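Local structure of branched-chain-amino-acid aminotransferase (Deinococcus radiodurans, 3UZO) at residues 60-63 and 64-68; 91-94 and 95-98; 100-103 and 104-108. The protein probably transfers the amino group of leucine, valine or isoleucine to 2-oxoglutarate, using pyridoxal 5'-phosphate as its cofactor. All blocks are in the same frame, centred on the assembly; numbering follows the deposited sequence.

Contact 1. Residues 60-63 and 64-68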
loop_
_atom_site.group_PDB
_atom_site.type_symbol
_atom_site.label_atom_id
_atom_site.label_comp_id
_atom_site.label_asym_id
_atom_site.label_seq_id
_atom_site.Cartn_x
_atom_site.Cartn_y
_atom_site.Cartn_z
ATOM N N ILE A 60 -19.422 0.524 1.720
ATOM C CA ILE A 60 -18.799 -0.120 2.870
ATOM C C ILE A 60 -18.840 0.890 4.011
ATOM O O ILE A 60 -18.647 2.090 3.798
ATOM C CB ILE A 60 -17.325 -0.516 2.576
ATOM C CG1 ILE A 60 -17.283 -1.672 1.574
ATOM C CG2 ILE A 60 -16.609 -0.918 3.877
ATOM C CD1 ILE A 60 -17.841 -2.992 2.104
ATOM N N HIS A 61 -19.126 0.408 5.213
ATOM C CA HIS A 61 -19.197 1.270 6.387
ATOM C C HIS A 61 -18.130 0.782 7.367
ATOM O O HIS A 61 -18.175 -0.363 7.809
ATOM C CB HIS A 61 -20.588 1.164 7.010
ATOM C CG HIS A 61 -21.698 1.358 6.023
ATOM N ND1 HIS A 61 -22.014 2.588 5.489
ATOM C CD2 HIS A 61 -22.531 0.468 5.434
ATOM C CE1 HIS A 61 -22.991 2.449 4.611
ATOM N NE2 HIS A 61 -23.323 1.171 4.558
ATOM N N LEU A 62 -17.159 1.630 7.682
ATOM C CA LEU A 62 -16.090 1.221 8.595
ATOM C C LEU A 62 -15.560 2.306 9.514
ATOM O O LEU A 62 -15.731 3.498 9.254
ATOM C CB LEU A 62 -14.911 0.623 7.821
ATOM C CG LEU A 62 -14.535 1.080 6.406
ATOM C CD1 LEU A 62 -14.811 2.565 6.162
ATOM C CD2 LEU A 62 -13.066 0.741 6.196
ATOM N N ALA A 63 -14.892 1.868 10.581
ATOM C CA ALA A 63 -14.322 2.770 11.576
ATOM C C ALA A 63 -13.350 3.727 10.907
ATOM O O ALA A 63 -12.603 3.336 10.009
ATOM C CB ALA A 63 -13.612 1.972 12.663
ATOM N N GLU A 64 -13.370 4.983 11.344
ATOM C CA GLU A 64 -12.502 6.007 10.774
ATOM C C GLU A 64 -11.037 5.639 10.920
ATOM O O GLU A 64 -10.200 6.090 10.139
ATOM C CB GLU A 64 -12.764 7.369 11.436
ATOM C CG GLU A 64 -12.471 7.421 12.937
ATOM C CD GLU A 64 -12.929 8.729 13.572
ATOM O OE1 GLU A 64 -13.454 9.592 12.838
ATOM O OE2 GLU A 64 -12.769 8.893 14.801
ATOM N N GLY A 65 -10.730 4.815 11.917
ATOM C CA GLY A 65 -9.353 4.402 12.129
ATOM C C GLY A 65 -9.013 3.036 11.552
ATOM O O GLY A 65 -7.934 2.501 11.826
ATOM N N SER A 66 -9.917 2.470 10.750
ATOM C CA SER A 66 -9.692 1.151 10.151
ATOM C C SER A 66 -8.310 1.043 9.503
ATOM O O SER A 66 -7.869 1.963 8.812
ATOM C CB SER A 66 -10.776 0.848 9.105
ATOM O OG SER A 66 -12.053 0.695 9.706
ATOM N N THR A 67 -7.623 -0.078 9.730
ATOM C CA THR A 67 -6.295 -0.275 9.158
ATOM C C THR A 67 -6.358 -0.307 7.631
ATOM O O THR A 67 -5.377 0.003 6.958
ATOM C CB THR A 67 -5.659 -1.602 9.626
ATOM O OG1 THR A 67 -6.486 -2.692 9.206
ATOM C CG2 THR A 67 -5.507 -1.628 11.150
ATOM N N ALA A 68 -7.509 -0.694 7.086
ATOM C CA ALA A 68 -7.673 -0.752 5.633
ATOM C C ALA A 68 -7.554 0.646 5.022
ATOM O O ALA A 68 -7.217 0.794 3.845
ATOM C CB ALA A 68 -9.033 -1.356 5.279
#
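Ala63 and Ser66 close a type I beta turn that carries the chain from strand 59-63 into the short helix starting at Thr67. Ala63 O is gripped twice by Ser66. The backbone bond, Ser66 N to Ala63 O, is 2.9 Å long, and its donor stands 62° out of the carbonyl plane. The side-chain bond, from Ser66 OG to Ala63 O, is 2.7 Å long, with its donor tilted only 17° from that plane. The two donors therefore meet the oxygen from different directions. Ser66 OG sits beside its own backbone N (chi1 -67°), which brings both donors to the one acceptor. Ser66 is the N-cap residue, but its hydroxyl makes no capping bond and turns back to the strand.

Leu62 lies alongside this serine. Its CB is 3.4 Å from Ser66 OG. Leu62 CG is 4.1 Å from Ser66 OG, and Leu62 CD2 comes to 3.7 Å from both Ser66 CB and Ser66 OG. The leucine thus covers the serine side chain with carbon, and Val151 of strand 141-151 touches both residues.

Glu64 points out of the turn toward the second subunit, where its OE2 forms a salt bridge with Arg39 and a hydrogen bond with Tyr33 of that chain. Residues 60-63 also pair with an antiparallel strand of the second subunit, so the turn lies where a sheet runs across the dimer interface. On the turn itself, the Ala63 methyl packs against the hydroxyl, with Ala63 CB 3.6 Å from Ser66 OG.

Contact 2. Residues 91-94 and 95-98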
loop_
_atom_site.group_PDB
_atom_site.type_symbol
_atom_site.label_atom_id
_atom_site.label_comp_id
_atom_site.label_asym_id
_atom_site.label_seq_id
_atom_site.Cartn_x
_atom_site.Cartn_y
_atom_site.Cartn_z
ATOM N N LEU A 91 -17.019 -20.512 -14.537
ATOM C CA LEU A 91 -16.269 -19.727 -13.568
ATOM C C LEU A 91 -14.875 -20.327 -13.798
ATOM O O LEU A 91 -14.692 -21.542 -13.684
ATOM C CB LEU A 91 -16.784 -19.988 -12.149
ATOM C CG LEU A 91 -16.315 -19.072 -11.011
ATOM C CD1 LEU A 91 -16.399 -17.588 -11.402
ATOM C CD2 LEU A 91 -17.196 -19.354 -9.797
ATOM N N PHE A 92 -13.915 -19.482 -14.169
ATOM C CA PHE A 92 -12.555 -19.917 -14.494
ATOM C C PHE A 92 -11.573 -19.999 -13.322
ATOM O O PHE A 92 -11.262 -18.998 -12.676
ATOM C CB PHE A 92 -11.991 -18.983 -15.574
ATOM C CG PHE A 92 -10.654 -19.401 -16.114
ATOM C CD1 PHE A 92 -10.540 -20.506 -16.962
ATOM C CD2 PHE A 92 -9.509 -18.677 -15.801
ATOM C CE1 PHE A 92 -9.301 -20.879 -17.498
ATOM C CE2 PHE A 92 -8.258 -19.040 -16.327
ATOM C CZ PHE A 92 -8.152 -20.140 -17.178
ATOM N N ARG A 93 -11.088 -21.209 -13.065
ATOM C CA ARG A 93 -10.126 -21.493 -12.000
ATOM C C ARG A 93 -10.260 -20.707 -10.682
ATOM O O ARG A 93 -9.266 -20.181 -10.162
ATOM C CB ARG A 93 -8.706 -21.319 -12.563
ATOM C CG ARG A 93 -8.497 -22.004 -13.907
ATOM C CD ARG A 93 -7.023 -22.128 -14.259
ATOM N NE ARG A 93 -6.357 -23.095 -13.390
ATOM C CZ ARG A 93 -5.050 -23.324 -13.372
ATOM N NH1 ARG A 93 -4.239 -22.650 -14.181
ATOM N NH2 ARG A 93 -4.558 -24.232 -12.545
ATOM N N PRO A 94 -11.475 -20.647 -10.103
ATOM C CA PRO A 94 -11.657 -19.910 -8.849
ATOM C C PRO A 94 -10.840 -20.451 -7.677
ATOM O O PRO A 94 -10.533 -19.718 -6.741
ATOM C CB PRO A 94 -13.160 -20.009 -8.608
ATOM C CG PRO A 94 -13.482 -21.374 -9.174
ATOM C CD PRO A 94 -12.714 -21.358 -10.476
ATOM N N ASP A 95 -10.490 -21.731 -7.733
ATOM C CA ASP A 95 -9.679 -22.340 -6.687
ATOM C C ASP A 95 -8.297 -21.674 -6.646
ATOM O O ASP A 95 -7.700 -21.518 -5.584
ATOM C CB ASP A 95 -9.526 -23.843 -6.950
ATOM C CG ASP A 95 -8.803 -24.144 -8.258
ATOM O OD1 ASP A 95 -9.321 -23.785 -9.344
ATOM O OD2 ASP A 95 -7.711 -24.741 -8.194
ATOM N N GLN A 96 -7.792 -21.282 -7.810
ATOM C CA GLN A 96 -6.484 -20.633 -7.878
ATOM C C GLN A 96 -6.546 -19.266 -7.193
ATOM O O GLN A 96 -5.648 -18.903 -6.437
ATOM C CB GLN A 96 -6.046 -20.492 -9.340
ATOM C CG GLN A 96 -5.786 -21.832 -10.026
ATOM C CD GLN A 96 -4.721 -22.639 -9.308
ATOM O OE1 GLN A 96 -3.579 -22.209 -9.196
ATOM N NE2 GLN A 96 -5.097 -23.810 -8.806
ATOM N N ASN A 97 -7.620 -18.519 -7.445
ATOM C CA ASN A 97 -7.797 -17.205 -6.822
ATOM C C ASN A 97 -7.925 -17.338 -5.311
ATOM O O ASN A 97 -7.376 -16.530 -4.572
ATOM C CB ASN A 97 -9.057 -16.516 -7.350
ATOM C CG ASN A 97 -8.972 -16.201 -8.823
ATOM O OD1 ASN A 97 -8.506 -15.132 -9.228
ATOM N ND2 ASN A 97 -9.407 -17.133 -9.635
ATOM N N ALA A 98 -8.668 -18.348 -4.853
ATOM C CA ALA A 98 -8.856 -18.555 -3.420
ATOM C C ALA A 98 -7.513 -18.809 -2.759
ATOM O O ALA A 98 -7.215 -18.243 -1.715
ATOM C CB ALA A 98 -9.789 -19.740 -3.160
HETATM O O HOH W 1 -7.713 -24.652 -11.473
#
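The Arg93 guanidinium stacks on the amide of Gln96, with the two planes 27° apart. Gln96 CG lies over one face, toward the rim, and Gln96 CD is 3.6 Å from Arg93 NH2. At the edge, in the guanidinium plane, water 1 accepts from Arg93 NE at 2.8 Å. The stem of the arginine covers a neighbouring ring: Arg93 CG lies above the centre of one face of Phe92.

The two side chains run side by side and point the same way. The Gln96 chain is bent by the turn about CB-CG (chi2 -58°), which lays it along the arginine. Gln96 NE2 then donates to Asp95 OD2 at 2.8 Å, meeting that oxygen from above the carboxylate plane. Water 1 donates to Asp95 OD1 at 2.8 Å and so links Arg93 to Asp95, whose charged groups do not touch.

Arg93 is the N-cap residue of helix 94-107. The first turn is held by Gln96 N to Arg93 O (3.0 Å, bent at 136°) and by the straighter Ala98 N to Pro94 O (3.0 Å). Outside these residues, Arg93 NH1 bonds to Ser270 OG, and Arg93 makes a cation-pi contact with Trp354.

The result is a polar cluster over the helix start. The Asp95 charge is probably favoured by the helix N-terminus and by the arginine through the water, while the Gln96 stack, the water and Ser270 probably fix the rotation of the guanidinium.

Contact 3. Residues 100-103 and 104-108. With PLP (pyridoxal-5'-phosphate), chain C.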
loop_
_atom_site.group_PDB
_atom_site.type_symbol
_atom_site.label_atom_id
_atom_site.label_comp_id
_atom_site.label_asym_id
_atom_site.label_seq_id
_atom_site.Cartn_x
_atom_site.Cartn_y
_atom_site.Cartn_z
ATOM N N ARG A 100 -4.554 -17.981 -3.885
ATOM C CA ARG A 100 -3.728 -16.790 -3.937
ATOM C C ARG A 100 -4.154 -15.754 -2.911
ATOM O O ARG A 100 -3.309 -15.084 -2.321
ATOM C CB ARG A 100 -3.743 -16.161 -5.335
ATOM C CG ARG A 100 -2.732 -15.025 -5.482
ATOM C CD ARG A 100 -2.579 -14.590 -6.921
ATOM N NE ARG A 100 -3.794 -13.971 -7.438
ATOM C CZ ARG A 100 -3.961 -13.620 -8.710
ATOM N NH1 ARG A 100 -2.982 -13.834 -9.585
ATOM N NH2 ARG A 100 -5.100 -13.060 -9.105
ATOM N N MET A 101 -5.456 -15.616 -2.682
ATOM C CA MET A 101 -5.893 -14.625 -1.716
ATOM C C MET A 101 -5.477 -15.057 -0.323
ATOM O O MET A 101 -5.307 -14.223 0.560
ATOM C CB MET A 101 -7.403 -14.410 -1.765
ATOM C CG MET A 101 -7.813 -13.102 -1.104
ATOM S SD MET A 101 -9.552 -12.720 -1.341
ATOM C CE MET A 101 -10.238 -13.711 -0.066
ATOM N N ARG A 102 -5.314 -16.365 -0.131
ATOM C CA ARG A 102 -4.872 -16.893 1.155
ATOM C C ARG A 102 -3.432 -16.418 1.373
ATOM O O ARG A 102 -3.025 -16.078 2.492
ATOM C CB ARG A 102 -4.920 -18.420 1.133
ATOM C CG ARG A 102 -5.389 -19.043 2.428
ATOM C CD ARG A 102 -6.515 -20.019 2.175
ATOM N NE ARG A 102 -6.143 -21.064 1.225
ATOM C CZ ARG A 102 -6.963 -21.528 0.291
ATOM N NH1 ARG A 102 -8.193 -21.037 0.188
ATOM N NH2 ARG A 102 -6.565 -22.482 -0.535
ATOM N N MET A 103 -2.656 -16.395 0.297
ATOM C CA MET A 103 -1.273 -15.949 0.398
ATOM C C MET A 103 -1.214 -14.441 0.609
ATOM O O MET A 103 -0.379 -13.957 1.368
ATOM C CB MET A 103 -0.474 -16.359 -0.844
ATOM C CG MET A 103 -0.177 -17.854 -0.897
ATOM S SD MET A 103 0.381 -18.534 0.711
ATOM C CE MET A 103 2.185 -18.344 0.578
ATOM N N SER A 104 -2.098 -13.696 -0.052
ATOM C CA SER A 104 -2.128 -12.245 0.128
ATOM C C SER A 104 -2.506 -11.939 1.578
ATOM O O SER A 104 -1.878 -11.102 2.230
ATOM C CB SER A 104 -3.154 -11.591 -0.811
ATOM O OG SER A 104 -2.758 -11.694 -2.169
ATOM N N CYS A 105 -3.534 -12.623 2.079
ATOM C CA CYS A 105 -3.981 -12.419 3.454
ATOM C C CYS A 105 -2.862 -12.721 4.439
ATOM O O CYS A 105 -2.590 -11.945 5.360
ATOM C CB CYS A 105 -5.182 -13.314 3.775
ATOM S SG CYS A 105 -6.756 -12.729 3.107
ATOM N N ARG A 106 -2.220 -13.864 4.240
ATOM C CA ARG A 106 -1.135 -14.277 5.116
ATOM C C ARG A 106 -0.051 -13.202 5.184
ATOM O O ARG A 106 0.445 -12.880 6.263
ATOM C CB ARG A 106 -0.540 -15.582 4.594
ATOM C CG ARG A 106 0.030 -16.489 5.660
ATOM C CD ARG A 106 0.294 -17.849 5.060
ATOM N NE ARG A 106 -0.866 -18.299 4.302
ATOM C CZ ARG A 106 -0.868 -19.347 3.487
ATOM N NH1 ARG A 106 0.239 -20.060 3.321
ATOM N NH2 ARG A 106 -1.975 -19.683 2.840
ATOM N N ARG A 107 0.300 -12.639 4.031
ATOM C CA ARG A 107 1.345 -11.619 3.952
ATOM C C ARG A 107 1.039 -10.345 4.732
ATOM O O ARG A 107 1.957 -9.655 5.176
ATOM C CB ARG A 107 1.642 -11.276 2.485
ATOM C CG ARG A 107 2.810 -10.315 2.278
ATOM C CD ARG A 107 4.100 -10.818 2.957
ATOM N NE ARG A 107 5.291 -10.056 2.560
ATOM C CZ ARG A 107 5.692 -8.905 3.099
ATOM N NH1 ARG A 107 5.014 -8.333 4.084
ATOM N NH2 ARG A 107 6.791 -8.318 2.648
ATOM N N LEU A 108 -0.242 -10.034 4.910
ATOM C CA LEU A 108 -0.626 -8.841 5.652
ATOM C C LEU A 108 -1.255 -9.155 7.012
ATOM O O LEU A 108 -1.917 -8.306 7.611
ATOM C CB LEU A 108 -1.590 -7.994 4.824
ATOM C CG LEU A 108 -1.024 -7.431 3.515
ATOM C CD1 LEU A 108 -1.980 -6.370 2.978
ATOM C CD2 LEU A 108 0.343 -6.819 3.757
HETATM N N1 PLP C . 0.022 -8.452 -12.482
HETATM C C2 PLP C . -0.688 -7.532 -11.706
HETATM C C2A PLP C . 0.080 -6.365 -11.080
HETATM C C3 PLP C . -2.104 -7.740 -11.536
HETATM O O3 PLP C . -2.825 -6.877 -10.800
HETATM C C4 PLP C . -2.752 -8.880 -12.157
HETATM C C4A PLP C . -4.308 -9.070 -11.921
HETATM C C5 PLP C . -1.932 -9.802 -12.966
HETATM C C6 PLP C . -0.564 -9.569 -13.112
HETATM C C5A PLP C . -2.448 -11.001 -13.663
HETATM O O4P PLP C . -2.928 -11.996 -12.799
HETATM P P PLP C . -4.243 -12.814 -13.155
HETATM O O1P PLP C . -5.440 -11.934 -13.286
HETATM O O2P PLP C . -4.344 -13.793 -11.960
HETATM O O3P PLP C . -3.886 -13.636 -14.359
#
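Ser104 N donates to Arg100 O at 2.9 Å, in the carbonyl plane, as part of the regular i to i+4 ladder of helix 94-107. Cys105 N to Met101 O (2.8 Å), Arg106 N to Arg102 O and Arg107 N to Met103 O continue it to the helix end. Each of these four backbone carbonyls thus has an amide partner.

Arg100 is part of the cofactor site. Its CG is anti to the backbone N (chi1 -172°) and the chain bends at chi3, sending the guanidinium edge to the phosphate. Arg100 NH1 bonds to PLP O2P at 2.7 Å, and Arg100 NH2 makes a weak bond to the same oxygen at 3.0 Å. Its NE pairs with Glu77 in a salt bridge and NH1 also reaches Pro264 O, so all three nitrogens have partners. These contacts probably fix the rotation of the guanidinium and keep its NH1/NH2 edge turned to the phosphate.

Ser104 OG is hydrogen-bonded to Lys202 N. Arg102 NH1 has a salt bridge with Asp115. Met103 SD lies over one face of the Arg106 guanidinium, and Arg106 NH2 has a long, weak ion pair with Glu112. The Arg102 and Arg106 guanidiniums lie nearly parallel but not in contact, and Arg106 NH2 approaches Arg102 CG edge-on at 3.5 Å.

How the contacts relate
Contacts 2 and 3 adjoin in sequence and share helix 94-107: contact 2 forms its start and contact 3 its end, with centres about 15 Å apart. Both lie near the cofactor, but only contact 3 bonds to it, through Arg100. The side chain of Asn97 in contact 2 lies about 5 Å from PLP. Contact 1 is set apart, its nearest atoms about 18 Å from contact 2 but only about 7 Å from contact 3. Contacts 1 and 3 both touch the second subunit. Gly65 of contact 1 is about 10 Å from the glutamate whose pocket includes Tyr71 and Val157. That glutamate is not the one beside this chain's PLP and probably lies in the second subunit's active site.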